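Local structure of probable transcriptional repressor protein (Mycobacterium tuberculosis, 4FX0) at residues G19-R24 with R113-E118; N33-T38 with L73-R78; L39-L44 with S56-R61. The protein is MosR, a redox-dependent transcription regulator of the MarR family that probably represses its target genes by binding DNA through a winged helix-turn-helix domain. All coordinates share one frame; numbering follows the deposited sequence.

Contact 1: residues G19-R24 with R113-E118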
loop_
_atom_site.group_PDB
_atom_site.type_symbol
_atom_site.label_atom_id
_atom_site.label_comp_id
_atom_site.label_asym_id
_atom_site.label_seq_id
_atom_site.Cartn_x
_atom_site.Cartn_y
_atom_site.Cartn_z
ATOM N N GLY B 19 -3.513 5.609 3.905
ATOM C CA GLY B 19 -4.815 4.982 3.789
ATOM C C GLY B 19 -5.705 5.334 4.965
ATOM O O GLY B 19 -6.891 5.610 4.797
ATOM N N GLN B 20 -5.123 5.329 6.161
ATOM C CA GLN B 20 -5.854 5.671 7.377
ATOM C C GLN B 20 -6.346 7.116 7.369
ATOM O O GLN B 20 -7.523 7.379 7.616
ATOM C CB GLN B 20 -4.990 5.420 8.615
ATOM C CG GLN B 20 -5.087 4.008 9.165
ATOM C CD GLN B 20 -4.005 3.711 10.184
ATOM O OE1 GLN B 20 -2.951 4.347 10.190
ATOM N NE2 GLN B 20 -4.261 2.740 11.052
ATOM N N ALA B 21 -5.443 8.049 7.093
ATOM C CA ALA B 21 -5.801 9.463 7.074
ATOM C C ALA B 21 -6.815 9.763 5.975
ATOM O O ALA B 21 -7.754 10.533 6.177
ATOM C CB ALA B 21 -4.560 10.326 6.908
ATOM N N TYR B 22 -6.621 9.150 4.810
ATOM C CA TYR B 22 -7.541 9.330 3.691
ATOM C C TYR B 22 -8.918 8.745 3.999
ATOM O O TYR B 22 -9.940 9.316 3.619
ATOM C CB TYR B 22 -6.956 8.732 2.409
ATOM C CG TYR B 22 -6.022 9.677 1.685
ATOM C CD1 TYR B 22 -4.892 10.182 2.313
ATOM C CD2 TYR B 22 -6.273 10.068 0.376
ATOM C CE1 TYR B 22 -4.038 11.050 1.660
ATOM C CE2 TYR B 22 -5.423 10.936 -0.287
ATOM C CZ TYR B 22 -4.307 11.424 0.361
ATOM O OH TYR B 22 -3.457 12.287 -0.291
ATOM N N ASP B 23 -8.938 7.609 4.690
ATOM C CA ASP B 23 -10.189 7.023 5.159
ATOM C C ASP B 23 -10.896 7.974 6.114
ATOM O O ASP B 23 -12.084 8.256 5.963
ATOM C CB ASP B 23 -9.931 5.688 5.858
ATOM C CG ASP B 23 -9.831 4.530 4.887
ATOM O OD1 ASP B 23 -9.798 4.781 3.664
ATOM O OD2 ASP B 23 -9.780 3.371 5.348
ATOM N N ARG B 24 -10.153 8.466 7.100
ATOM C CA ARG B 24 -10.699 9.394 8.082
ATOM C C ARG B 24 -11.297 10.626 7.411
ATOM O O ARG B 24 -12.410 11.039 7.734
ATOM C CB ARG B 24 -9.619 9.817 9.079
ATOM C CG ARG B 24 -10.099 10.841 10.090
ATOM C CD ARG B 24 -8.953 11.403 10.912
ATOM N NE ARG B 24 -9.416 12.436 11.834
ATOM C CZ ARG B 24 -9.869 12.192 13.058
ATOM N NH1 ARG B 24 -9.918 10.947 13.513
ATOM N NH2 ARG B 24 -10.273 13.193 13.830
ATOM N N ARG B 113 -9.299 16.267 -1.490
ATOM C CA ARG B 113 -8.472 17.388 -1.915
ATOM C C ARG B 113 -7.843 18.095 -0.717
ATOM O O ARG B 113 -6.727 18.610 -0.803
ATOM C CB ARG B 113 -9.306 18.369 -2.741
ATOM C CG ARG B 113 -8.495 19.328 -3.594
ATOM C CD ARG B 113 -9.313 19.809 -4.782
ATOM N NE ARG B 113 -8.570 20.738 -5.628
ATOM C CZ ARG B 113 -8.991 21.167 -6.814
ATOM N NH1 ARG B 113 -10.150 20.743 -7.300
ATOM N NH2 ARG B 113 -8.252 22.015 -7.516
ATOM N N GLY B 114 -8.562 18.110 0.401
ATOM C CA GLY B 114 -8.072 18.729 1.618
ATOM C C GLY B 114 -6.948 17.942 2.263
ATOM O O GLY B 114 -5.935 18.509 2.669
ATOM N N VAL B 115 -7.127 16.628 2.357
ATOM C CA VAL B 115 -6.117 15.762 2.956
ATOM C C VAL B 115 -4.876 15.676 2.069
ATOM O O VAL B 115 -3.751 15.630 2.564
ATOM C CB VAL B 115 -6.669 14.345 3.234
ATOM C CG1 VAL B 115 -7.095 13.670 1.939
ATOM C CG2 VAL B 115 -5.634 13.505 3.968
ATOM N N GLN B 116 -5.092 15.662 0.757
ATOM C CA GLN B 116 -3.998 15.649 -0.208
ATOM C C GLN B 116 -3.102 16.864 -0.012
ATOM O O GLN B 116 -1.876 16.749 0.018
ATOM C CB GLN B 116 -4.555 15.645 -1.634
ATOM C CG GLN B 116 -3.500 15.721 -2.729
ATOM C CD GLN B 116 -2.855 14.381 -3.020
ATOM O OE1 GLN B 116 -2.991 13.430 -2.248
ATOM N NE2 GLN B 116 -2.153 14.295 -4.143
ATOM N N ALA B 117 -3.724 18.029 0.122
ATOM C CA ALA B 117 -2.991 19.276 0.302
ATOM C C ALA B 117 -2.236 19.290 1.627
ATOM O O ALA B 117 -1.097 19.747 1.697
ATOM C CB ALA B 117 -3.941 20.463 0.220
ATOM N N GLU B 118 -2.879 18.783 2.673
ATOM C CA GLU B 118 -2.305 18.795 4.013
ATOM C C GLU B 118 -1.138 17.817 4.130
ATOM O O GLU B 118 -0.185 18.059 4.870
ATOM C CB GLU B 118 -3.384 18.464 5.049
ATOM C CG GLU B 118 -3.002 18.783 6.485
ATOM C CD GLU B 118 -4.174 18.643 7.439
ATOM O OE1 GLU B 118 -5.290 18.334 6.970
ATOM O OE2 GLU B 118 -3.980 18.844 8.657
#

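Contact 2: residues N33-T38 with L73-R78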
loop_
_atom_site.group_PDB
_atom_site.type_symbol
_atom_site.label_atom_id
_atom_site.label_comp_id
_atom_site.label_asym_id
_atom_site.label_seq_id
_atom_site.Cartn_x
_atom_site.Cartn_y
_atom_site.Cartn_z
ATOM N N ASN B 33 -10.672 4.953 0.989
ATOM C CA ASN B 33 -9.711 5.447 0.008
ATOM C C ASN B 33 -9.675 4.580 -1.249
ATOM O O ASN B 33 -9.619 5.096 -2.366
ATOM C CB ASN B 33 -8.313 5.588 0.620
ATOM C CG ASN B 33 -7.680 4.251 0.960
ATOM O OD1 ASN B 33 -6.973 3.661 0.143
ATOM N ND2 ASN B 33 -7.922 3.773 2.175
ATOM N N THR B 34 -9.723 3.264 -1.064
ATOM C CA THR B 34 -9.739 2.343 -2.193
ATOM C C THR B 34 -11.035 2.482 -2.988
ATOM O O THR B 34 -11.015 2.512 -4.218
ATOM C CB THR B 34 -9.573 0.882 -1.739
ATOM O OG1 THR B 34 -10.698 0.494 -0.941
ATOM C CG2 THR B 34 -8.297 0.719 -0.926
ATOM N N GLN B 35 -12.159 2.565 -2.282
ATOM C CA GLN B 35 -13.455 2.755 -2.931
ATOM C C GLN B 35 -13.464 4.054 -3.728
ATOM O O GLN B 35 -13.741 4.058 -4.928
ATOM C CB GLN B 35 -14.586 2.762 -1.900
ATOM C CG GLN B 35 -14.888 1.401 -1.293
ATOM C CD GLN B 35 -15.807 1.493 -0.091
ATOM O OE1 GLN B 35 -16.314 2.567 0.237
ATOM N NE2 GLN B 35 -16.023 0.367 0.578
ATOM N N PHE B 36 -13.159 5.156 -3.051
ATOM C CA PHE B 36 -13.019 6.447 -3.710
ATOM C C PHE B 36 -12.157 6.306 -4.958
ATOM O O PHE B 36 -12.515 6.792 -6.033
ATOM C CB PHE B 36 -12.400 7.470 -2.756
ATOM C CG PHE B 36 -11.873 8.700 -3.441
ATOM C CD1 PHE B 36 -12.709 9.769 -3.719
ATOM C CD2 PHE B 36 -10.540 8.786 -3.805
ATOM C CE1 PHE B 36 -12.223 10.902 -4.349
ATOM C CE2 PHE B 36 -10.049 9.916 -4.436
ATOM C CZ PHE B 36 -10.891 10.975 -4.708
ATOM N N SER B 37 -11.022 5.630 -4.810
ATOM C CA SER B 37 -10.097 5.426 -5.919
ATOM C C SER B 37 -10.783 4.765 -7.109
ATOM O O SER B 37 -10.762 5.297 -8.219
ATOM C CB SER B 37 -8.899 4.584 -5.474
ATOM O OG SER B 37 -8.191 5.218 -4.424
ATOM N N THR B 38 -11.389 3.605 -6.875
ATOM C CA THR B 38 -12.038 2.862 -7.949
ATOM C C THR B 38 -13.103 3.716 -8.628
ATOM O O THR B 38 -13.200 3.736 -9.855
ATOM C CB THR B 38 -12.668 1.545 -7.449
ATOM O OG1 THR B 38 -13.784 1.833 -6.598
ATOM C CG2 THR B 38 -11.646 0.718 -6.683
ATOM N N LEU B 73 -15.645 -3.906 -4.714
ATOM C CA LEU B 73 -16.582 -3.642 -5.793
ATOM C C LEU B 73 -17.957 -4.191 -5.431
ATOM O O LEU B 73 -18.981 -3.606 -5.786
ATOM C CB LEU B 73 -16.090 -4.266 -7.095
ATOM C CG LEU B 73 -16.678 -3.644 -8.361
ATOM C CD1 LEU B 73 -16.368 -2.156 -8.403
ATOM C CD2 LEU B 73 -16.141 -4.344 -9.596
ATOM N N GLU B 74 -17.974 -5.313 -4.718
ATOM C CA GLU B 74 -19.226 -5.923 -4.283
ATOM C C GLU B 74 -19.961 -5.029 -3.292
ATOM O O GLU B 74 -21.128 -4.695 -3.497
ATOM C CB GLU B 74 -18.981 -7.300 -3.663
ATOM C CG GLU B 74 -19.614 -8.450 -4.435
ATOM C CD GLU B 74 -21.082 -8.210 -4.755
ATOM O OE1 GLU B 74 -21.407 -8.027 -5.947
ATOM O OE2 GLU B 74 -21.912 -8.211 -3.820
ATOM N N VAL B 75 -19.279 -4.648 -2.217
ATOM C CA VAL B 75 -19.887 -3.782 -1.212
ATOM C C VAL B 75 -20.328 -2.469 -1.847
ATOM O O VAL B 75 -21.284 -1.839 -1.394
ATOM C CB VAL B 75 -18.936 -3.506 -0.023
ATOM C CG1 VAL B 75 -17.640 -2.878 -0.501
ATOM C CG2 VAL B 75 -19.614 -2.613 1.009
ATOM N N MET B 76 -19.638 -2.068 -2.910
ATOM C CA MET B 76 -19.961 -0.829 -3.608
ATOM C C MET B 76 -21.226 -0.961 -4.449
ATOM O O MET B 76 -22.124 -0.124 -4.361
ATOM C CB MET B 76 -18.791 -0.381 -4.483
ATOM C CG MET B 76 -17.524 -0.078 -3.707
ATOM S SD MET B 76 -16.158 0.370 -4.791
ATOM C CE MET B 76 -16.654 2.017 -5.277
ATOM N N ARG B 77 -21.295 -2.008 -5.267
ATOM C CA ARG B 77 -22.488 -2.250 -6.073
ATOM C C ARG B 77 -23.661 -2.582 -5.162
ATOM O O ARG B 77 -24.811 -2.281 -5.478
ATOM C CB ARG B 77 -22.269 -3.384 -7.078
ATOM C CG ARG B 77 -22.417 -4.779 -6.490
ATOM C CD ARG B 77 -22.938 -5.776 -7.520
ATOM N NE ARG B 77 -24.369 -6.026 -7.374
ATOM C CZ ARG B 77 -24.895 -6.841 -6.465
ATOM N NH1 ARG B 77 -24.105 -7.482 -5.612
ATOM N NH2 ARG B 77 -26.208 -7.014 -6.402
ATOM N N ARG B 78 -23.357 -3.206 -4.027
ATOM C CA ARG B 78 -24.373 -3.557 -3.045
ATOM C C ARG B 78 -24.953 -2.291 -2.429
ATOM O O ARG B 78 -26.070 -2.293 -1.910
ATOM C CB ARG B 78 -23.770 -4.444 -1.954
ATOM C CG ARG B 78 -24.785 -5.264 -1.177
ATOM C CD ARG B 78 -24.099 -6.170 -0.166
ATOM N NE ARG B 78 -24.956 -7.277 0.249
ATOM C CZ ARG B 78 -25.728 -7.264 1.330
ATOM N NH1 ARG B 78 -25.755 -6.199 2.120
ATOM N NH2 ARG B 78 -26.474 -8.321 1.625
#

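Contact 3: residues L39-L44 with S56-R61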
loop_
_atom_site.group_PDB
_atom_site.type_symbol
_atom_site.label_atom_id
_atom_site.label_comp_id
_atom_site.label_asym_id
_atom_site.label_seq_id
_atom_site.Cartn_x
_atom_site.Cartn_y
_atom_site.Cartn_z
ATOM N N LEU B 39 -13.895 4.424 -7.829
ATOM C CA LEU B 39 -14.905 5.325 -8.374
ATOM C C LEU B 39 -14.255 6.320 -9.320
ATOM O O LEU B 39 -14.623 6.410 -10.491
ATOM C CB LEU B 39 -15.624 6.081 -7.257
ATOM C CG LEU B 39 -16.621 5.289 -6.413
ATOM C CD1 LEU B 39 -17.325 6.212 -5.435
ATOM C CD2 LEU B 39 -17.627 4.586 -7.306
ATOM N N ALA B 40 -13.288 7.067 -8.796
ATOM C CA ALA B 40 -12.562 8.052 -9.584
ATOM C C ALA B 40 -12.100 7.445 -10.902
ATOM O O ALA B 40 -12.293 8.033 -11.966
ATOM C CB ALA B 40 -11.375 8.582 -8.798
ATOM N N VAL B 41 -11.497 6.263 -10.823
ATOM C CA VAL B 41 -11.032 5.551 -12.009
ATOM C C VAL B 41 -12.165 5.346 -13.006
ATOM O O VAL B 41 -12.009 5.602 -14.200
ATOM C CB VAL B 41 -10.445 4.173 -11.645
ATOM C CG1 VAL B 41 -10.249 3.330 -12.895
ATOM C CG2 VAL B 41 -9.137 4.332 -10.883
ATOM N N ILE B 42 -13.303 4.877 -12.504
ATOM C CA ILE B 42 -14.467 4.615 -13.342
ATOM C C ILE B 42 -15.007 5.900 -13.962
ATOM O O ILE B 42 -15.298 5.948 -15.157
ATOM C CB ILE B 42 -15.586 3.914 -12.548
ATOM C CG1 ILE B 42 -15.104 2.549 -12.052
ATOM C CG2 ILE B 42 -16.830 3.760 -13.406
ATOM C CD1 ILE B 42 -16.107 1.823 -11.185
ATOM N N SER B 43 -15.135 6.941 -13.146
ATOM C CA SER B 43 -15.604 8.233 -13.631
ATOM C C SER B 43 -14.669 8.771 -14.707
ATOM O O SER B 43 -15.090 9.516 -15.593
ATOM C CB SER B 43 -15.710 9.233 -12.478
ATOM O OG SER B 43 -14.445 9.459 -11.880
ATOM N N LEU B 44 -13.399 8.390 -14.622
ATOM C CA LEU B 44 -12.396 8.818 -15.589
ATOM C C LEU B 44 -12.520 8.074 -16.909
ATOM O O LEU B 44 -12.426 8.672 -17.980
ATOM C CB LEU B 44 -10.990 8.589 -15.033
ATOM C CG LEU B 44 -10.428 9.579 -14.013
ATOM C CD1 LEU B 44 -9.136 9.035 -13.428
ATOM C CD2 LEU B 44 -10.203 10.938 -14.655
ATOM N N SER B 56 -8.456 -7.798 -12.816
ATOM C CA SER B 56 -7.023 -7.611 -12.631
ATOM C C SER B 56 -6.570 -6.302 -13.271
ATOM O O SER B 56 -5.715 -5.599 -12.731
ATOM C CB SER B 56 -6.239 -8.792 -13.208
ATOM O OG SER B 56 -6.552 -9.002 -14.573
ATOM N N GLU B 57 -7.151 -5.980 -14.422
ATOM C CA GLU B 57 -6.841 -4.739 -15.124
ATOM C C GLU B 57 -7.231 -3.537 -14.271
ATOM O O GLU B 57 -6.573 -2.496 -14.302
ATOM C CB GLU B 57 -7.569 -4.693 -16.469
ATOM C CG GLU B 57 -7.266 -3.460 -17.307
ATOM C CD GLU B 57 -5.842 -3.441 -17.830
ATOM O OE1 GLU B 57 -5.198 -4.512 -17.849
ATOM O OE2 GLU B 57 -5.368 -2.355 -18.223
ATOM N N LEU B 58 -8.309 -3.695 -13.507
ATOM C CA LEU B 58 -8.792 -2.649 -12.614
ATOM C C LEU B 58 -8.008 -2.632 -11.305
ATOM O O LEU B 58 -7.524 -1.585 -10.874
ATOM C CB LEU B 58 -10.279 -2.853 -12.323
ATOM C CG LEU B 58 -10.928 -1.852 -11.366
ATOM C CD1 LEU B 58 -10.835 -0.444 -11.929
ATOM C CD2 LEU B 58 -12.377 -2.228 -11.094
ATOM N N ALA B 59 -7.891 -3.798 -10.674
ATOM C CA ALA B 59 -7.177 -3.925 -9.408
ATOM C C ALA B 59 -5.776 -3.335 -9.509
ATOM O O ALA B 59 -5.308 -2.656 -8.593
ATOM C CB ALA B 59 -7.110 -5.384 -8.981
ATOM N N ALA B 60 -5.110 -3.598 -10.628
ATOM C CA ALA B 60 -3.770 -3.077 -10.862
ATOM C C ALA B 60 -3.769 -1.551 -10.929
ATOM O O ALA B 60 -2.894 -0.898 -10.360
ATOM C CB ALA B 60 -3.188 -3.668 -12.138
ATOM N N ARG B 61 -4.753 -0.988 -11.623
ATOM C CA ARG B 61 -4.851 0.462 -11.775
ATOM C C ARG B 61 -4.984 1.178 -10.433
ATOM O O ARG B 61 -4.408 2.247 -10.240
ATOM C CB ARG B 61 -6.009 0.841 -12.705
ATOM C CG ARG B 61 -5.557 1.271 -14.095
ATOM C CD ARG B 61 -6.702 1.296 -15.101
ATOM N NE ARG B 61 -7.570 2.463 -14.955
ATOM C CZ ARG B 61 -7.286 3.669 -15.438
ATOM N NH1 ARG B 61 -6.149 3.874 -16.083
ATOM N NH2 ARG B 61 -8.135 4.673 -15.268
#

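Contact 1: residues G19-R24 with R113-E118
Y22 lays its ring against V115 where helix 7-26 passes helix 99-119, two of the terminal helices that, as is usual in MarR regulators, build the dimerization part of the fold. V115 CG1 is 3.8 Å from the centroid of the Y22 ring and only 6° off its normal, a CH-pi contact over the middle of one face. The other branch, V115 CG2, lies 3.7 Å from Y22 CE1 and also brushes A21, whose CB it approaches to 4.5 Å. Both methyls are aimed at helix 7-26 because V115 sits on the side of its helix that faces the partner. Farther along the ring, Q116 OE1 lies in the ring plane beside the Y22 hydroxyl. The pair has the geometry of a hydrogen bond, but its modelled separation is too short to be trusted at this resolution. A bend at chi2 (81°) turns the Q116 amide back toward the tyrosine, with its plane nearly perpendicular to the ring. The short segments run roughly antiparallel, their axes 9.8 Å apart at closest approach, and Y22 and V115 have the nearest CA atoms, 6.6 Å apart. W112 meets the Y22 ring as well. The second subunit positions the amide of Q116 from both ends: NE2 donates to the backbone O of E5 of that subunit, and OE1 accepts from the backbone N of its A7.

Contact 2: residues N33-T38 with L73-R78
Q35 and M76 bring the two helices closest, with their CA atoms 7.5 Å apart; the axes of these short segments come within 10.8 Å and make an angle of 73°. Between the two segments the touching residues are Q35 and T38 against V75 and M76. M76 points from its helix into this crossing and lies alongside Q35, the two running opposite ways, with M76 SD 3.9 Å from Q35 CG. At chi3 (74°) the thioether bends, which carries the methyl CE to within 3.6 Å of the backbone O of Q35. The same terminal group lies against T38, whose OG1 is 3.3 Å from M76 SD. No hydrogen bond joins the segments. With chi1 at 68°, T38 OG1 is turned back along its own helix and donates to Q35 O at 2.8 Å, in the carbonyl plane and on a lone pair. Q35 is extended beyond CG, and its amide end lies across V75, NE2 being 3.8 Å from V75 CG1, while its OE1 accepts from the backbone N of T32. In the winged helix-turn-helix of this family, helix 66-78 corresponds to the recognition helix, and this crossing seats its C-terminal part on helix 33-45. M76 also touches V82 of strand 82-86, T38 reaches I62 of helix 55-62, and F36, pointing away from M76, packs on L105 and A108 of helix 99-119.

Contact 3: residues L39-L44 with S56-R61
V41 meets L58 and R61 through a single methyl, CG1, and that atom divides the contact into an apolar inner part and a polar outer one. On the inner side, V41 CG1 is 3.9 Å from L58 CD1. L58 reaches it because its CG stands anti to the backbone N (chi1 178°), carrying the branched end toward helix 33-45 although the CB does not face that way. I42 extends the same apolar patch more loosely: its CG1 comes no nearer than 5.2 Å to L58 CD1. Beyond the two segments this buried side continues through further apolar side chains: L58 rests on L69 of helix 66-78 and I42 on V82, I95 and L97 of the strands. As in other MarR proteins, helices 55-62 and 66-78 correspond to the helix-turn-helix, helix 33-45 packs behind them in the same domain, and strands 82-86 and 93-97 probably form the wing. The outer part is different. R61 is exposed, and its chain bends at chi3 (77°) so that the guanidinium turns one edge to the valine, with NE and NH2 each 3.5 Å from V41 CG1, which lies near the plane of the group. Nothing polar completes this approach across the segments. The guanidinium makes no hydrogen bond to V41 O, which accepts from S45 OG. L44 is looser still, its CD1 4.8 Å from R61 NH2. Both R61 and L44 touch a crystal neighbour, which may influence the poses seen on this side. The nearest CA atoms, those of V41 and R61, are 8.0 Å apart, so side chains alone bridge the gap.

How the contacts relate
From the N terminus, helix 7-26 enters contact 1 first, and the loop that contact closes, by way of helix 99-119, encloses everything between. Helix 33-45 follows directly; D23 OD1 to N33 ND2, a probable hydrogen bond of 2.6 Å, joins contact 1 to contact 2. Contact 2 closes a smaller loop at helix 66-78, and inside it contact 3 closes the smallest, at helix 55-62. The three nest and none cross. Contacts 2 and 3 share helix 33-45 and meet where M76 CE lies 3.4 Å from L39 CD2. Contact 1 ties helices that probably serve dimerization; contacts 2 and 3 tie helix 33-45 to the helix-turn-helix, and N33 joins the two groups.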